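Local coordinates for protein fatty acid synthase 1, isoform A (Drosophila melanogaster, PDB 6FN6) that probably builds long-chain saturated fatty acids from acetyl-CoA and malonyl-CoA using NADPH, this piece being its dehydratase, enoylreductase and ketoreductase modifying region, at residues G23-G28 and G142-G147; G708-I713 and G732-T737; A949-L954 and G976-I981. All coordinates share one frame; numbering follows the deposited sequence.

Interaction 1: residues G23-G28 and G142-G147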
ATOM      1  N   GLY A  23      -9.323 -36.245  -8.233  1.00 42.13           N
ATOM      2  CA  GLY A  23     -10.193 -35.755  -9.285  1.00 40.22           C
ATOM      3  C   GLY A  23      -9.832 -34.367  -9.772  1.00 39.52           C
ATOM      4  O   GLY A  23     -10.149 -33.998 -10.901  1.00 40.29           O
ATOM      5  N   HIS A  24      -9.180 -33.587  -8.913  1.00 40.35           N
ATOM      6  CA  HIS A  24      -8.784 -32.229  -9.265  1.00 36.32           C
ATOM      7  C   HIS A  24      -7.439 -32.228  -9.984  1.00 36.65           C
ATOM      8  O   HIS A  24      -6.467 -31.643  -9.505  1.00 36.46           O
ATOM      9  CB  HIS A  24      -8.727 -31.353  -8.012  1.00 35.92           C
ATOM     10  CG  HIS A  24      -8.550 -29.894  -8.298  1.00 35.97           C
ATOM     11  ND1 HIS A  24      -7.327 -29.262  -8.228  1.00 36.11           N
ATOM     12  CD2 HIS A  24      -9.443 -28.943  -8.662  1.00 33.54           C
ATOM     13  CE1 HIS A  24      -7.475 -27.986  -8.532  1.00 33.85           C
ATOM     14  NE2 HIS A  24      -8.751 -27.766  -8.801  1.00 32.48           N
ATOM     15  N   THR A  25      -7.395 -32.883 -11.142  1.00 35.66           N
ATOM     16  CA  THR A  25      -6.177 -32.967 -11.938  1.00 36.28           C
ATOM     17  C   THR A  25      -6.105 -31.797 -12.914  1.00 34.93           C
ATOM     18  O   THR A  25      -7.055 -31.526 -13.645  1.00 34.12           O
ATOM     19  CB  THR A  25      -6.109 -34.304 -12.710  1.00 37.95           C
ATOM     20  OG1 THR A  25      -6.114 -35.395 -11.782  1.00 40.32           O
ATOM     21  CG2 THR A  25      -4.852 -34.391 -13.573  1.00 39.20           C
ATOM     22  N   ILE A  26      -4.970 -31.103 -12.915  1.00 35.41           N
ATOM     23  CA  ILE A  26      -4.781 -29.943 -13.777  1.00 41.59           C
ATOM     24  C   ILE A  26      -3.519 -30.131 -14.601  1.00 44.34           C
ATOM     25  O   ILE A  26      -2.424 -30.249 -14.053  1.00 43.96           O
ATOM     26  CB  ILE A  26      -4.697 -28.633 -12.963  1.00 47.33           C
ATOM     27  CG1 ILE A  26      -5.895 -28.487 -12.021  1.00 50.21           C
ATOM     28  CG2 ILE A  26      -4.585 -27.430 -13.898  1.00 47.69           C
ATOM     29  CD1 ILE A  26      -7.220 -28.298 -12.715  1.00 49.38           C
ATOM     30  N   ASP A  27      -3.678 -30.142 -15.920  1.00 56.45           N
ATOM     31  CA  ASP A  27      -2.546 -30.245 -16.831  1.00 56.16           C
ATOM     32  C   ASP A  27      -1.684 -31.465 -16.505  1.00 59.11           C
ATOM     33  O   ASP A  27      -0.458 -31.377 -16.463  1.00 62.59           O
ATOM     34  CB  ASP A  27      -1.704 -28.967 -16.766  1.00 55.89           C
ATOM     35  CG  ASP A  27      -0.761 -28.824 -17.947  1.00 57.70           C
ATOM     36  OD1 ASP A  27      -0.846 -29.645 -18.884  1.00 59.92           O
ATOM     37  OD2 ASP A  27       0.060 -27.883 -17.945  1.00 57.26           O
ATOM     38  N   GLY A  28      -2.334 -32.603 -16.278  1.00 47.40           N
ATOM     39  CA  GLY A  28      -1.634 -33.859 -16.073  1.00 49.67           C
ATOM     40  C   GLY A  28      -1.025 -34.049 -14.698  1.00 52.02           C
ATOM     41  O   GLY A  28      -0.170 -34.913 -14.505  1.00 53.65           O
ATOM     42  N   GLY A 142      -6.879 -27.530 -20.557  1.00 45.90           N
ATOM     43  CA  GLY A 142      -5.879 -28.103 -19.674  1.00 48.16           C
ATOM     44  C   GLY A 142      -6.438 -28.734 -18.412  1.00 47.44           C
ATOM     45  O   GLY A 142      -5.740 -29.491 -17.732  1.00 47.39           O
ATOM     46  N   TYR A 143      -7.688 -28.418 -18.084  1.00 51.08           N
ATOM     47  CA  TYR A 143      -8.330 -28.982 -16.902  1.00 46.62           C
ATOM     48  C   TYR A 143      -8.731 -30.433 -17.136  1.00 47.36           C
ATOM     49  O   TYR A 143      -9.535 -30.726 -18.021  1.00 47.63           O
ATOM     50  CB  TYR A 143      -9.569 -28.176 -16.515  1.00 41.97           C
ATOM     51  CG  TYR A 143      -9.338 -26.694 -16.348  1.00 40.05           C
ATOM     52  CD1 TYR A 143      -8.929 -26.168 -15.130  1.00 40.28           C
ATOM     53  CD2 TYR A 143      -9.545 -25.819 -17.403  1.00 37.79           C
ATOM     54  CE1 TYR A 143      -8.722 -24.810 -14.971  1.00 39.16           C
ATOM     55  CE2 TYR A 143      -9.341 -24.461 -17.256  1.00 37.19           C
ATOM     56  CZ  TYR A 143      -8.932 -23.960 -16.037  1.00 37.93           C
ATOM     57  OH  TYR A 143      -8.729 -22.605 -15.895  1.00 36.27           O
ATOM     58  N   ASP A 144      -8.184 -31.336 -16.329  1.00 37.78           N
ATOM     59  CA  ASP A 144      -8.492 -32.756 -16.449  1.00 37.62           C
ATOM     60  C   ASP A 144      -9.307 -33.233 -15.255  1.00 35.18           C
ATOM     61  O   ASP A 144      -8.906 -34.153 -14.547  1.00 38.41           O
ATOM     62  CB  ASP A 144      -7.201 -33.562 -16.559  1.00 42.23           C
ATOM     63  CG  ASP A 144      -6.289 -33.046 -17.655  1.00 46.43           C
ATOM     64  OD1 ASP A 144      -6.581 -33.301 -18.842  1.00 49.79           O
ATOM     65  OD2 ASP A 144      -5.288 -32.372 -17.328  1.00 46.66           O
ATOM     66  N   TYR A 145     -10.468 -32.622 -15.050  1.00 35.90           N
ATOM     67  CA  TYR A 145     -11.293 -32.936 -13.892  1.00 35.26           C
ATOM     68  C   TYR A 145     -11.855 -34.351 -13.977  1.00 37.90           C
ATOM     69  O   TYR A 145     -12.130 -34.863 -15.065  1.00 40.37           O
ATOM     70  CB  TYR A 145     -12.443 -31.933 -13.760  1.00 33.38           C
ATOM     71  CG  TYR A 145     -12.008 -30.522 -13.421  1.00 34.00           C
ATOM     72  CD1 TYR A 145     -11.308 -30.250 -12.252  1.00 33.47           C
ATOM     73  CD2 TYR A 145     -12.306 -29.461 -14.265  1.00 33.90           C
ATOM     74  CE1 TYR A 145     -10.910 -28.960 -11.938  1.00 33.47           C
ATOM     75  CE2 TYR A 145     -11.914 -28.167 -13.959  1.00 31.63           C
ATOM     76  CZ  TYR A 145     -11.216 -27.925 -12.796  1.00 33.40           C
ATOM     77  OH  TYR A 145     -10.826 -26.643 -12.491  1.00 33.38           O
ATOM     78  N   GLY A 146     -12.013 -34.977 -12.816  1.00 43.75           N
ATOM     79  CA  GLY A 146     -12.553 -36.319 -12.727  1.00 46.35           C
ATOM     80  C   GLY A 146     -13.337 -36.525 -11.448  1.00 46.76           C
ATOM     81  O   GLY A 146     -13.262 -35.712 -10.527  1.00 48.03           O
ATOM     82  N   GLY A 147     -14.097 -37.614 -11.393  1.00 41.10           N
ATOM     83  CA  GLY A 147     -14.894 -37.928 -10.223  1.00 42.13           C
ATOM     84  C   GLY A 147     -15.885 -36.840  -9.849  1.00 40.92           C
ATOM     85  O   GLY A 147     -16.551 -36.267 -10.711  1.00 39.99           O
TER
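Residues 23-28 and 142-147 run antiparallel as two short, weakly bonded strands whose axes approach to 4.8 Å, with Ile26 set against Tyr143 as a non-hydrogen-bonded pair. Three backbone bonds tie them: Gly146 N to Gly23 O, Asp144 N to Thr25 O and Asp27 N to Gly142 O. Glycine suits position 142, where helix 131-141 ends in a Schellman motif with positive phi.

His24, Ile26, Tyr143 and Tyr145 share one face. With CG anti to its backbone N (chi1 -170°), the His24 ring lies beside that of Tyr145 and points the same way. Its CD2 meets Tyr145 CE1 at 3.6 Å, in the plane of the tyrosine ring and at its edge, while the two planes are inclined by 50°. Ile26 fills the ground between the aromatics: its CD1 sits 3.6 Å from Tyr143 CD1, at the edge of that ring, and 3.8 Å from Tyr145 CE1, and also lies over one face of the imidazole, towards the rim.

This pairing joins the predicted N-terminal and C-terminal hotdog folds of the dehydratase domain. His24 is the predicted proton acceptor, and its side chain comes within about 3 Å (nearest atoms) of that of Asp175, the predicted proton donor on helix 170-183. Leu31 O accepts a bond from His24 ND1 and so limits rotation of the ring.

On the other face, Thr25 CG2 packs on Asp144 CB at 3.9 Å, while Thr25 OG1 turns back to Ala22 O. Asp144 suits the turn beyond Ile26, because its OD2 accepts a hydrogen bond from Gly28 N at 3.1 Å, the donor lying above the carboxylate plane. Asp27 directs its own carboxylate outside the pairing, where OD2 forms a salt bridge with Arg251 and accepts a hydrogen bond from Arg252 N.

Interaction 2: residues G708-I713 and G732-T737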
ATOM      1  N   GLY A 708      13.448  23.175 -12.462  1.00 74.81           N
ATOM      2  CA  GLY A 708      13.986  23.398 -11.133  1.00 77.33           C
ATOM      3  C   GLY A 708      13.632  22.307 -10.140  1.00 76.47           C
ATOM      4  O   GLY A 708      14.192  22.254  -9.045  1.00 78.34           O
ATOM      5  N   GLU A 709      12.698  21.436 -10.515  1.00 71.47           N
ATOM      6  CA  GLU A 709      12.290  20.338  -9.647  1.00 64.48           C
ATOM      7  C   GLU A 709      13.355  19.249  -9.615  1.00 61.48           C
ATOM      8  O   GLU A 709      14.257  19.226 -10.455  1.00 59.11           O
ATOM      9  CB  GLU A 709      10.958  19.745 -10.111  1.00 60.65           C
ATOM     10  CG  GLU A 709       9.762  20.658  -9.903  1.00 60.12           C
ATOM     11  CD  GLU A 709       8.438  19.964 -10.172  1.00 57.05           C
ATOM     12  OE1 GLU A 709       8.358  19.182 -11.142  1.00 55.88           O
ATOM     13  OE2 GLU A 709       7.475  20.202  -9.413  1.00 56.11           O
ATOM     14  N   LYS A 710      13.247  18.358  -8.632  1.00 66.33           N
ATOM     15  CA  LYS A 710      14.154  17.224  -8.505  1.00 66.17           C
ATOM     16  C   LYS A 710      13.446  15.939  -8.923  1.00 57.73           C
ATOM     17  O   LYS A 710      12.339  15.660  -8.461  1.00 56.94           O
ATOM     18  CB  LYS A 710      14.665  17.092  -7.067  1.00 71.26           C
ATOM     19  CG  LYS A 710      15.316  18.344  -6.498  1.00 76.87           C
ATOM     20  CD  LYS A 710      15.591  18.180  -5.008  1.00 79.01           C
ATOM     21  CE  LYS A 710      16.275  19.400  -4.419  1.00 85.09           C
ATOM     22  NZ  LYS A 710      16.394  19.301  -2.938  1.00 89.00           N
ATOM     23  N   ILE A 711      14.075  15.157  -9.794  1.00 52.56           N
ATOM     24  CA  ILE A 711      13.481  13.894 -10.225  1.00 50.83           C
ATOM     25  C   ILE A 711      14.461  12.736 -10.060  1.00 50.33           C
ATOM     26  O   ILE A 711      15.644  12.852 -10.381  1.00 51.43           O
ATOM     27  CB  ILE A 711      12.995  13.978 -11.684  1.00 50.83           C
ATOM     28  CG1 ILE A 711      12.229  12.706 -12.055  1.00 49.01           C
ATOM     29  CG2 ILE A 711      14.174  14.166 -12.634  1.00 52.08           C
ATOM     30  CD1 ILE A 711      11.377  12.840 -13.304  1.00 48.84           C
ATOM     31  N   LEU A 712      13.941  11.612  -9.579  1.00 49.14           N
ATOM     32  CA  LEU A 712      14.726  10.393  -9.435  1.00 49.62           C
ATOM     33  C   LEU A 712      14.403   9.440 -10.574  1.00 48.18           C
ATOM     34  O   LEU A 712      13.314   8.867 -10.619  1.00 46.88           O
ATOM     35  CB  LEU A 712      14.445   9.721  -8.088  1.00 49.37           C
ATOM     36  CG  LEU A 712      15.106   8.357  -7.860  1.00 46.88           C
ATOM     37  CD1 LEU A 712      16.621   8.467  -7.926  1.00 48.24           C
ATOM     38  CD2 LEU A 712      14.669   7.759  -6.532  1.00 46.12           C
ATOM     39  N   ILE A 713      15.349   9.291 -11.497  1.00 53.50           N
ATOM     40  CA  ILE A 713      15.191   8.388 -12.633  1.00 50.02           C
ATOM     41  C   ILE A 713      15.955   7.098 -12.371  1.00 50.14           C
ATOM     42  O   ILE A 713      17.184   7.067 -12.465  1.00 49.70           O
ATOM     43  CB  ILE A 713      15.682   9.022 -13.952  1.00 52.08           C
ATOM     44  CG1 ILE A 713      15.194  10.467 -14.095  1.00 55.82           C
ATOM     45  CG2 ILE A 713      15.251   8.174 -15.138  1.00 49.68           C
ATOM     46  CD1 ILE A 713      13.711  10.607 -14.284  1.00 56.62           C
ATOM     47  N   GLY A 732      15.272  21.224 -17.418  1.00 69.40           N
ATOM     48  CA  GLY A 732      15.980  21.953 -16.380  1.00 67.80           C
ATOM     49  C   GLY A 732      15.833  21.404 -14.974  1.00 63.51           C
ATOM     50  O   GLY A 732      16.106  22.105 -14.001  1.00 65.16           O
ATOM     51  N   LEU A 733      15.393  20.158 -14.853  1.00 62.46           N
ATOM     52  CA  LEU A 733      15.260  19.533 -13.542  1.00 59.89           C
ATOM     53  C   LEU A 733      16.605  19.060 -13.006  1.00 60.32           C
ATOM     54  O   LEU A 733      17.534  18.793 -13.769  1.00 60.83           O
ATOM     55  CB  LEU A 733      14.292  18.350 -13.596  1.00 57.53           C
ATOM     56  CG  LEU A 733      12.795  18.672 -13.587  1.00 56.92           C
ATOM     57  CD1 LEU A 733      12.364  19.366 -14.869  1.00 58.04           C
ATOM     58  CD2 LEU A 733      11.988  17.403 -13.358  1.00 54.66           C
ATOM     59  N   THR A 734      16.705  18.979 -11.684  1.00 60.47           N
ATOM     60  CA  THR A 734      17.827  18.311 -11.041  1.00 59.88           C
ATOM     61  C   THR A 734      17.562  16.809 -11.077  1.00 58.50           C
ATOM     62  O   THR A 734      16.494  16.345 -10.671  1.00 57.27           O
ATOM     63  CB  THR A 734      18.028  18.798  -9.594  1.00 60.31           C
ATOM     64  OG1 THR A 734      18.456  20.167  -9.604  1.00 62.23           O
ATOM     65  CG2 THR A 734      19.067  17.947  -8.865  1.00 59.87           C
ATOM     66  N   VAL A 735      18.532  16.053 -11.581  1.00 57.71           N
ATOM     67  CA  VAL A 735      18.340  14.631 -11.808  1.00 55.97           C
ATOM     68  C   VAL A 735      19.170  13.771 -10.860  1.00 55.68           C
ATOM     69  O   VAL A 735      20.372  13.977 -10.692  1.00 57.11           O
ATOM     70  CB  VAL A 735      18.653  14.279 -13.278  1.00 56.25           C
ATOM     71  CG1 VAL A 735      18.636  12.778 -13.494  1.00 54.67           C
ATOM     72  CG2 VAL A 735      17.659  14.948 -14.205  1.00 56.31           C
ATOM     73  N   PHE A 736      18.495  12.807 -10.240  1.00 53.94           N
ATOM     74  CA  PHE A 736      19.151  11.721  -9.525  1.00 53.46           C
ATOM     75  C   PHE A 736      18.920  10.431 -10.314  1.00 52.16           C
ATOM     76  O   PHE A 736      17.864  10.255 -10.920  1.00 51.03           O
ATOM     77  CB  PHE A 736      18.606  11.593  -8.101  1.00 52.68           C
ATOM     78  CG  PHE A 736      18.930  12.767  -7.220  1.00 54.00           C
ATOM     79  CD1 PHE A 736      20.095  12.785  -6.470  1.00 56.80           C
ATOM     80  CD2 PHE A 736      18.072  13.854  -7.142  1.00 55.14           C
ATOM     81  CE1 PHE A 736      20.399  13.868  -5.658  1.00 58.86           C
ATOM     82  CE2 PHE A 736      18.372  14.937  -6.333  1.00 57.79           C
ATOM     83  CZ  PHE A 736      19.536  14.944  -5.591  1.00 58.52           C
ATOM     84  N   THR A 737      19.909   9.542 -10.335  1.00 66.84           N
ATOM     85  CA  THR A 737      19.750   8.271 -11.036  1.00 71.35           C
ATOM     86  C   THR A 737      20.446   7.117 -10.332  1.00 69.14           C
ATOM     87  O   THR A 737      21.158   7.306  -9.346  1.00 70.31           O
ATOM     88  CB  THR A 737      20.297   8.337 -12.481  1.00 76.67           C
ATOM     89  OG1 THR A 737      21.698   8.641 -12.457  1.00 80.75           O
ATOM     90  CG2 THR A 737      19.564   9.387 -13.281  1.00 79.15           C
TER
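Thr734 O is gripped from the neighbouring strand by Ile711 N, 2.8 Å away and nearly along the C=O axis, and by a CA-H contact from Lys710. The next carbonyl in the ladder, Ile711 O, receives Phe736 N in an almost straight bond (178° at the hydrogen). Thr734 N to Glu709 O and Ile713 N to Phe736 O continue the parallel pairing, in which Lys710, Ile711 and Leu712 stand beside Thr734, Val735 and Phe736.

Branched residues suit the face turned to helix 719-731. Ile711 CG2 and Val735 CG2 lie side by side at 3.9 Å, and Val735 rests on Ala728 and Leu729 of that helix. Just before the strand, Leu733 closes the N-terminal end of this layer: CG anti to the carbonyl carbon (chi1 -79°) directs the branch toward the first strand, and CD2 reaches 3.9 Å from Ile711 CB, with Glu709 CB also alongside. An alanine here would probably open a gap beside Ile711 CB and leave Met705, another neighbour of Leu733, less well packed.

The opposite face carries Lys710, Leu712, Thr734 and Phe736. Leu712 CD1 meets Phe736 CB at 3.7 Å, the two side chains crossing at about a right angle, while Lys710 CB approaches the edge of the phenyl ring and the lysine chain extends away. Glycine is needed at 732, whose positive phi ends the helix in a Schellman motif and lets the chain turn into the second strand. Strand, helix and adjacent parallel strand make up a beta-alpha-beta unit within a six-stranded parallel sheet, characteristic of the Rossmann-type nucleotide-binding fold of zinc-binding dehydrogenase relatives, the family of this enoylreductase region.

Interaction 3: residues A949-L954 and G976-I981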
ATOM      1  N   ALA A 949     -10.086 -18.449 -42.739  1.00 41.10           N
ATOM      2  CA  ALA A 949     -11.356 -18.832 -43.345  1.00 41.81           C
ATOM      3  C   ALA A 949     -12.482 -18.002 -42.730  1.00 43.08           C
ATOM      4  O   ALA A 949     -12.549 -17.840 -41.511  1.00 40.63           O
ATOM      5  CB  ALA A 949     -11.613 -20.315 -43.159  1.00 41.51           C
ATOM      6  N   ARG A 950     -13.362 -17.475 -43.576  1.00 39.94           N
ATOM      7  CA  ARG A 950     -14.445 -16.615 -43.111  1.00 44.47           C
ATOM      8  C   ARG A 950     -15.811 -17.058 -43.639  1.00 43.25           C
ATOM      9  O   ARG A 950     -16.825 -16.407 -43.388  1.00 41.98           O
ATOM     10  CB  ARG A 950     -14.171 -15.166 -43.520  1.00 51.52           C
ATOM     11  CG  ARG A 950     -12.995 -14.529 -42.787  1.00 58.65           C
ATOM     12  CD  ARG A 950     -13.302 -14.307 -41.312  1.00 65.68           C
ATOM     13  NE  ARG A 950     -12.164 -13.748 -40.585  1.00 73.14           N
ATOM     14  CZ  ARG A 950     -11.163 -14.462 -40.078  1.00 79.02           C
ATOM     15  NH1 ARG A 950     -10.177 -13.853 -39.432  1.00 79.98           N
ATOM     16  NH2 ARG A 950     -11.141 -15.784 -40.210  1.00 80.85           N
ATOM     17  N   TYR A 951     -15.828 -18.168 -44.371  1.00 32.52           N
ATOM     18  CA  TYR A 951     -17.072 -18.764 -44.843  1.00 32.94           C
ATOM     19  C   TYR A 951     -17.006 -20.276 -44.669  1.00 32.27           C
ATOM     20  O   TYR A 951     -16.197 -20.948 -45.310  1.00 31.86           O
ATOM     21  CB  TYR A 951     -17.332 -18.405 -46.303  1.00 33.80           C
ATOM     22  CG  TYR A 951     -17.542 -16.930 -46.553  1.00 39.40           C
ATOM     23  CD1 TYR A 951     -16.477 -16.108 -46.895  1.00 43.09           C
ATOM     24  CD2 TYR A 951     -18.804 -16.359 -46.454  1.00 43.52           C
ATOM     25  CE1 TYR A 951     -16.662 -14.759 -47.128  1.00 44.99           C
ATOM     26  CE2 TYR A 951     -18.999 -15.011 -46.685  1.00 46.30           C
ATOM     27  CZ  TYR A 951     -17.925 -14.216 -47.022  1.00 46.31           C
ATOM     28  OH  TYR A 951     -18.112 -12.874 -47.254  1.00 38.01           O
ATOM     29  N   ILE A 952     -17.851 -20.800 -43.786  1.00 32.29           N
ATOM     30  CA  ILE A 952     -17.814 -22.212 -43.431  1.00 31.79           C
ATOM     31  C   ILE A 952     -19.153 -22.870 -43.728  1.00 32.51           C
ATOM     32  O   ILE A 952     -20.210 -22.347 -43.372  1.00 33.24           O
ATOM     33  CB  ILE A 952     -17.437 -22.399 -41.947  1.00 31.19           C
ATOM     34  CG1 ILE A 952     -16.031 -21.857 -41.673  1.00 30.51           C
ATOM     35  CG2 ILE A 952     -17.557 -23.865 -41.534  1.00 30.93           C
ATOM     36  CD1 ILE A 952     -14.914 -22.610 -42.369  1.00 35.37           C
ATOM     37  N   VAL A 953     -19.097 -24.029 -44.379  1.00 36.17           N
ATOM     38  CA  VAL A 953     -20.286 -24.841 -44.607  1.00 33.73           C
ATOM     39  C   VAL A 953     -20.082 -26.213 -43.982  1.00 34.09           C
ATOM     40  O   VAL A 953     -19.145 -26.932 -44.327  1.00 33.12           O
ATOM     41  CB  VAL A 953     -20.603 -24.963 -46.105  1.00 36.17           C
ATOM     42  CG1 VAL A 953     -21.880 -25.760 -46.317  1.00 34.48           C
ATOM     43  CG2 VAL A 953     -20.714 -23.586 -46.743  1.00 36.43           C
ATOM     44  N   LEU A 954     -20.969 -26.570 -43.061  1.00 34.78           N
ATOM     45  CA  LEU A 954     -20.907 -27.863 -42.398  1.00 36.65           C
ATOM     46  C   LEU A 954     -22.123 -28.704 -42.776  1.00 37.55           C
ATOM     47  O   LEU A 954     -23.264 -28.264 -42.612  1.00 41.12           O
ATOM     48  CB  LEU A 954     -20.847 -27.689 -40.879  1.00 35.72           C
ATOM     49  CG  LEU A 954     -19.783 -26.736 -40.323  1.00 32.95           C
ATOM     50  CD1 LEU A 954     -19.974 -26.559 -38.823  1.00 32.41           C
ATOM     51  CD2 LEU A 954     -18.380 -27.239 -40.622  1.00 31.22           C
ATOM     52  N   GLY A 976     -17.023 -13.231 -36.528  1.00 37.35           N
ATOM     53  CA  GLY A 976     -17.391 -12.720 -37.835  1.00 38.79           C
ATOM     54  C   GLY A 976     -17.386 -13.758 -38.944  1.00 40.21           C
ATOM     55  O   GLY A 976     -17.297 -13.408 -40.122  1.00 42.19           O
ATOM     56  N   VAL A 977     -17.506 -15.031 -38.580  1.00 45.46           N
ATOM     57  CA  VAL A 977     -17.501 -16.102 -39.570  1.00 42.79           C
ATOM     58  C   VAL A 977     -18.925 -16.473 -39.962  1.00 36.63           C
ATOM     59  O   VAL A 977     -19.814 -16.577 -39.118  1.00 35.45           O
ATOM     60  CB  VAL A 977     -16.743 -17.341 -39.049  1.00 47.59           C
ATOM     61  CG1 VAL A 977     -16.828 -18.494 -40.049  1.00 49.10           C
ATOM     62  CG2 VAL A 977     -15.296 -16.998 -38.762  1.00 47.66           C
ATOM     63  N   LYS A 978     -19.129 -16.672 -41.257  1.00 46.34           N
ATOM     64  CA  LYS A 978     -20.414 -17.121 -41.772  1.00 44.06           C
ATOM     65  C   LYS A 978     -20.487 -18.643 -41.718  1.00 36.18           C
ATOM     66  O   LYS A 978     -19.765 -19.334 -42.437  1.00 34.81           O
ATOM     67  CB  LYS A 978     -20.620 -16.624 -43.203  1.00 47.07           C
ATOM     68  CG  LYS A 978     -21.891 -17.122 -43.872  1.00 53.24           C
ATOM     69  CD  LYS A 978     -23.133 -16.542 -43.225  1.00 59.56           C
ATOM     70  CE  LYS A 978     -24.393 -17.080 -43.882  1.00 65.17           C
ATOM     71  NZ  LYS A 978     -25.630 -16.506 -43.285  1.00 67.61           N
ATOM     72  N   VAL A 979     -21.359 -19.156 -40.856  1.00 34.94           N
ATOM     73  CA  VAL A 979     -21.503 -20.592 -40.678  1.00 35.84           C
ATOM     74  C   VAL A 979     -22.835 -21.049 -41.251  1.00 35.62           C
ATOM     75  O   VAL A 979     -23.889 -20.517 -40.905  1.00 38.40           O
ATOM     76  CB  VAL A 979     -21.390 -20.986 -39.198  1.00 34.96           C
ATOM     77  CG1 VAL A 979     -21.374 -22.506 -39.048  1.00 33.81           C
ATOM     78  CG2 VAL A 979     -20.145 -20.367 -38.569  1.00 34.01           C
ATOM     79  N   VAL A 980     -22.776 -22.042 -42.131  1.00 34.98           N
ATOM     80  CA  VAL A 980     -23.976 -22.626 -42.707  1.00 35.98           C
ATOM     81  C   VAL A 980     -24.003 -24.108 -42.366  1.00 35.63           C
ATOM     82  O   VAL A 980     -23.031 -24.824 -42.609  1.00 34.74           O
ATOM     83  CB  VAL A 980     -24.033 -22.402 -44.233  1.00 36.43           C
ATOM     84  CG1 VAL A 980     -25.214 -23.132 -44.846  1.00 37.46           C
ATOM     85  CG2 VAL A 980     -24.103 -20.922 -44.554  1.00 37.06           C
ATOM     86  N   ILE A 981     -25.113 -24.555 -41.786  1.00 39.85           N
ATOM     87  CA  ILE A 981     -25.342 -25.974 -41.551  1.00 41.66           C
ATOM     88  C   ILE A 981     -26.242 -26.503 -42.658  1.00 45.81           C
ATOM     89  O   ILE A 981     -27.420 -26.156 -42.721  1.00 48.22           O
ATOM     90  CB  ILE A 981     -25.975 -26.237 -40.167  1.00 39.80           C
ATOM     91  CG1 ILE A 981     -25.206 -25.509 -39.061  1.00 38.70           C
ATOM     92  CG2 ILE A 981     -26.033 -27.732 -39.882  1.00 40.37           C
ATOM     93  CD1 ILE A 981     -23.773 -25.965 -38.881  1.00 38.28           C
TER
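Tyr951 holds CG anti to its carbonyl carbon (chi1 -64°), which swings the ring so that CD2 comes 3.7 Å from Lys978 CB; Lys978 holds CG anti to its backbone N (chi1 176°), which places that CG 4.1 Å from Tyr951 CD2. The two side chains slant across one another; the ring meets the aliphatic root of the lysine, whose chain then bends and leads its ammonium group away. A long chain with a charged tip suits this place at the exposed margin, while Leu1002 of helix 989-1002 packs against both residues. Val953 and Val980 share this face.

The other face is wholly aliphatic. Ile952 CG1 touches Val977 CG1 at 3.8 Å, and farther along Leu954 CD1 meets Ile981 CD1 at 3.8 Å. Thr941 of helix 935-946 packs on Ile952 and Leu954, and Val945 of the same helix on Val977, so apolar residues fit well here.

Parallel backbone bonds hold the strands in step: Ile952 N to Lys978 O is 2.8 Å, Val980 N reaches Ile952 O, and Leu954 N closes on Val980 O. The first rung, Lys978 N to Arg950 O, is 3.1 Å long with its donor well above the carbonyl plane. Arg950 folds back so that NH2 donates to Ala949 O at 2.8 Å, an acceptor lying in the guanidinium plane, and also to Val945 O in the last turn of helix 935-946.

Gly976, with positive phi in a Schellman motif, ends helix 963-974 and lets the chain enter strand 978-982. The whole is a beta-alpha-beta unit at the margin of the ketoreductase domain's Rossmann-type fold.

Interactions 2 and 3 repeat one design in separate reductase regions: adjacent parallel strands joined through a helix that a glycine ends, with regular backbone bonds and one largely aliphatic face against a helix. Interaction 2 lies inside its sheet, between strands 760-762 and 781-786, and is the more buried; interaction 3 includes the last strand in its sheet and so carries residues such as Lys978 at the surface. Interaction 1 differs: its antiparallel strands are brief and 114 residues apart in sequence, and aromatic rings around a single isoleucine, with a histidine and carboxylates, take the place of that layer, beside the predicted dehydratase site. None touches another; the centres of interactions 1 and 3 are about 33 Å apart.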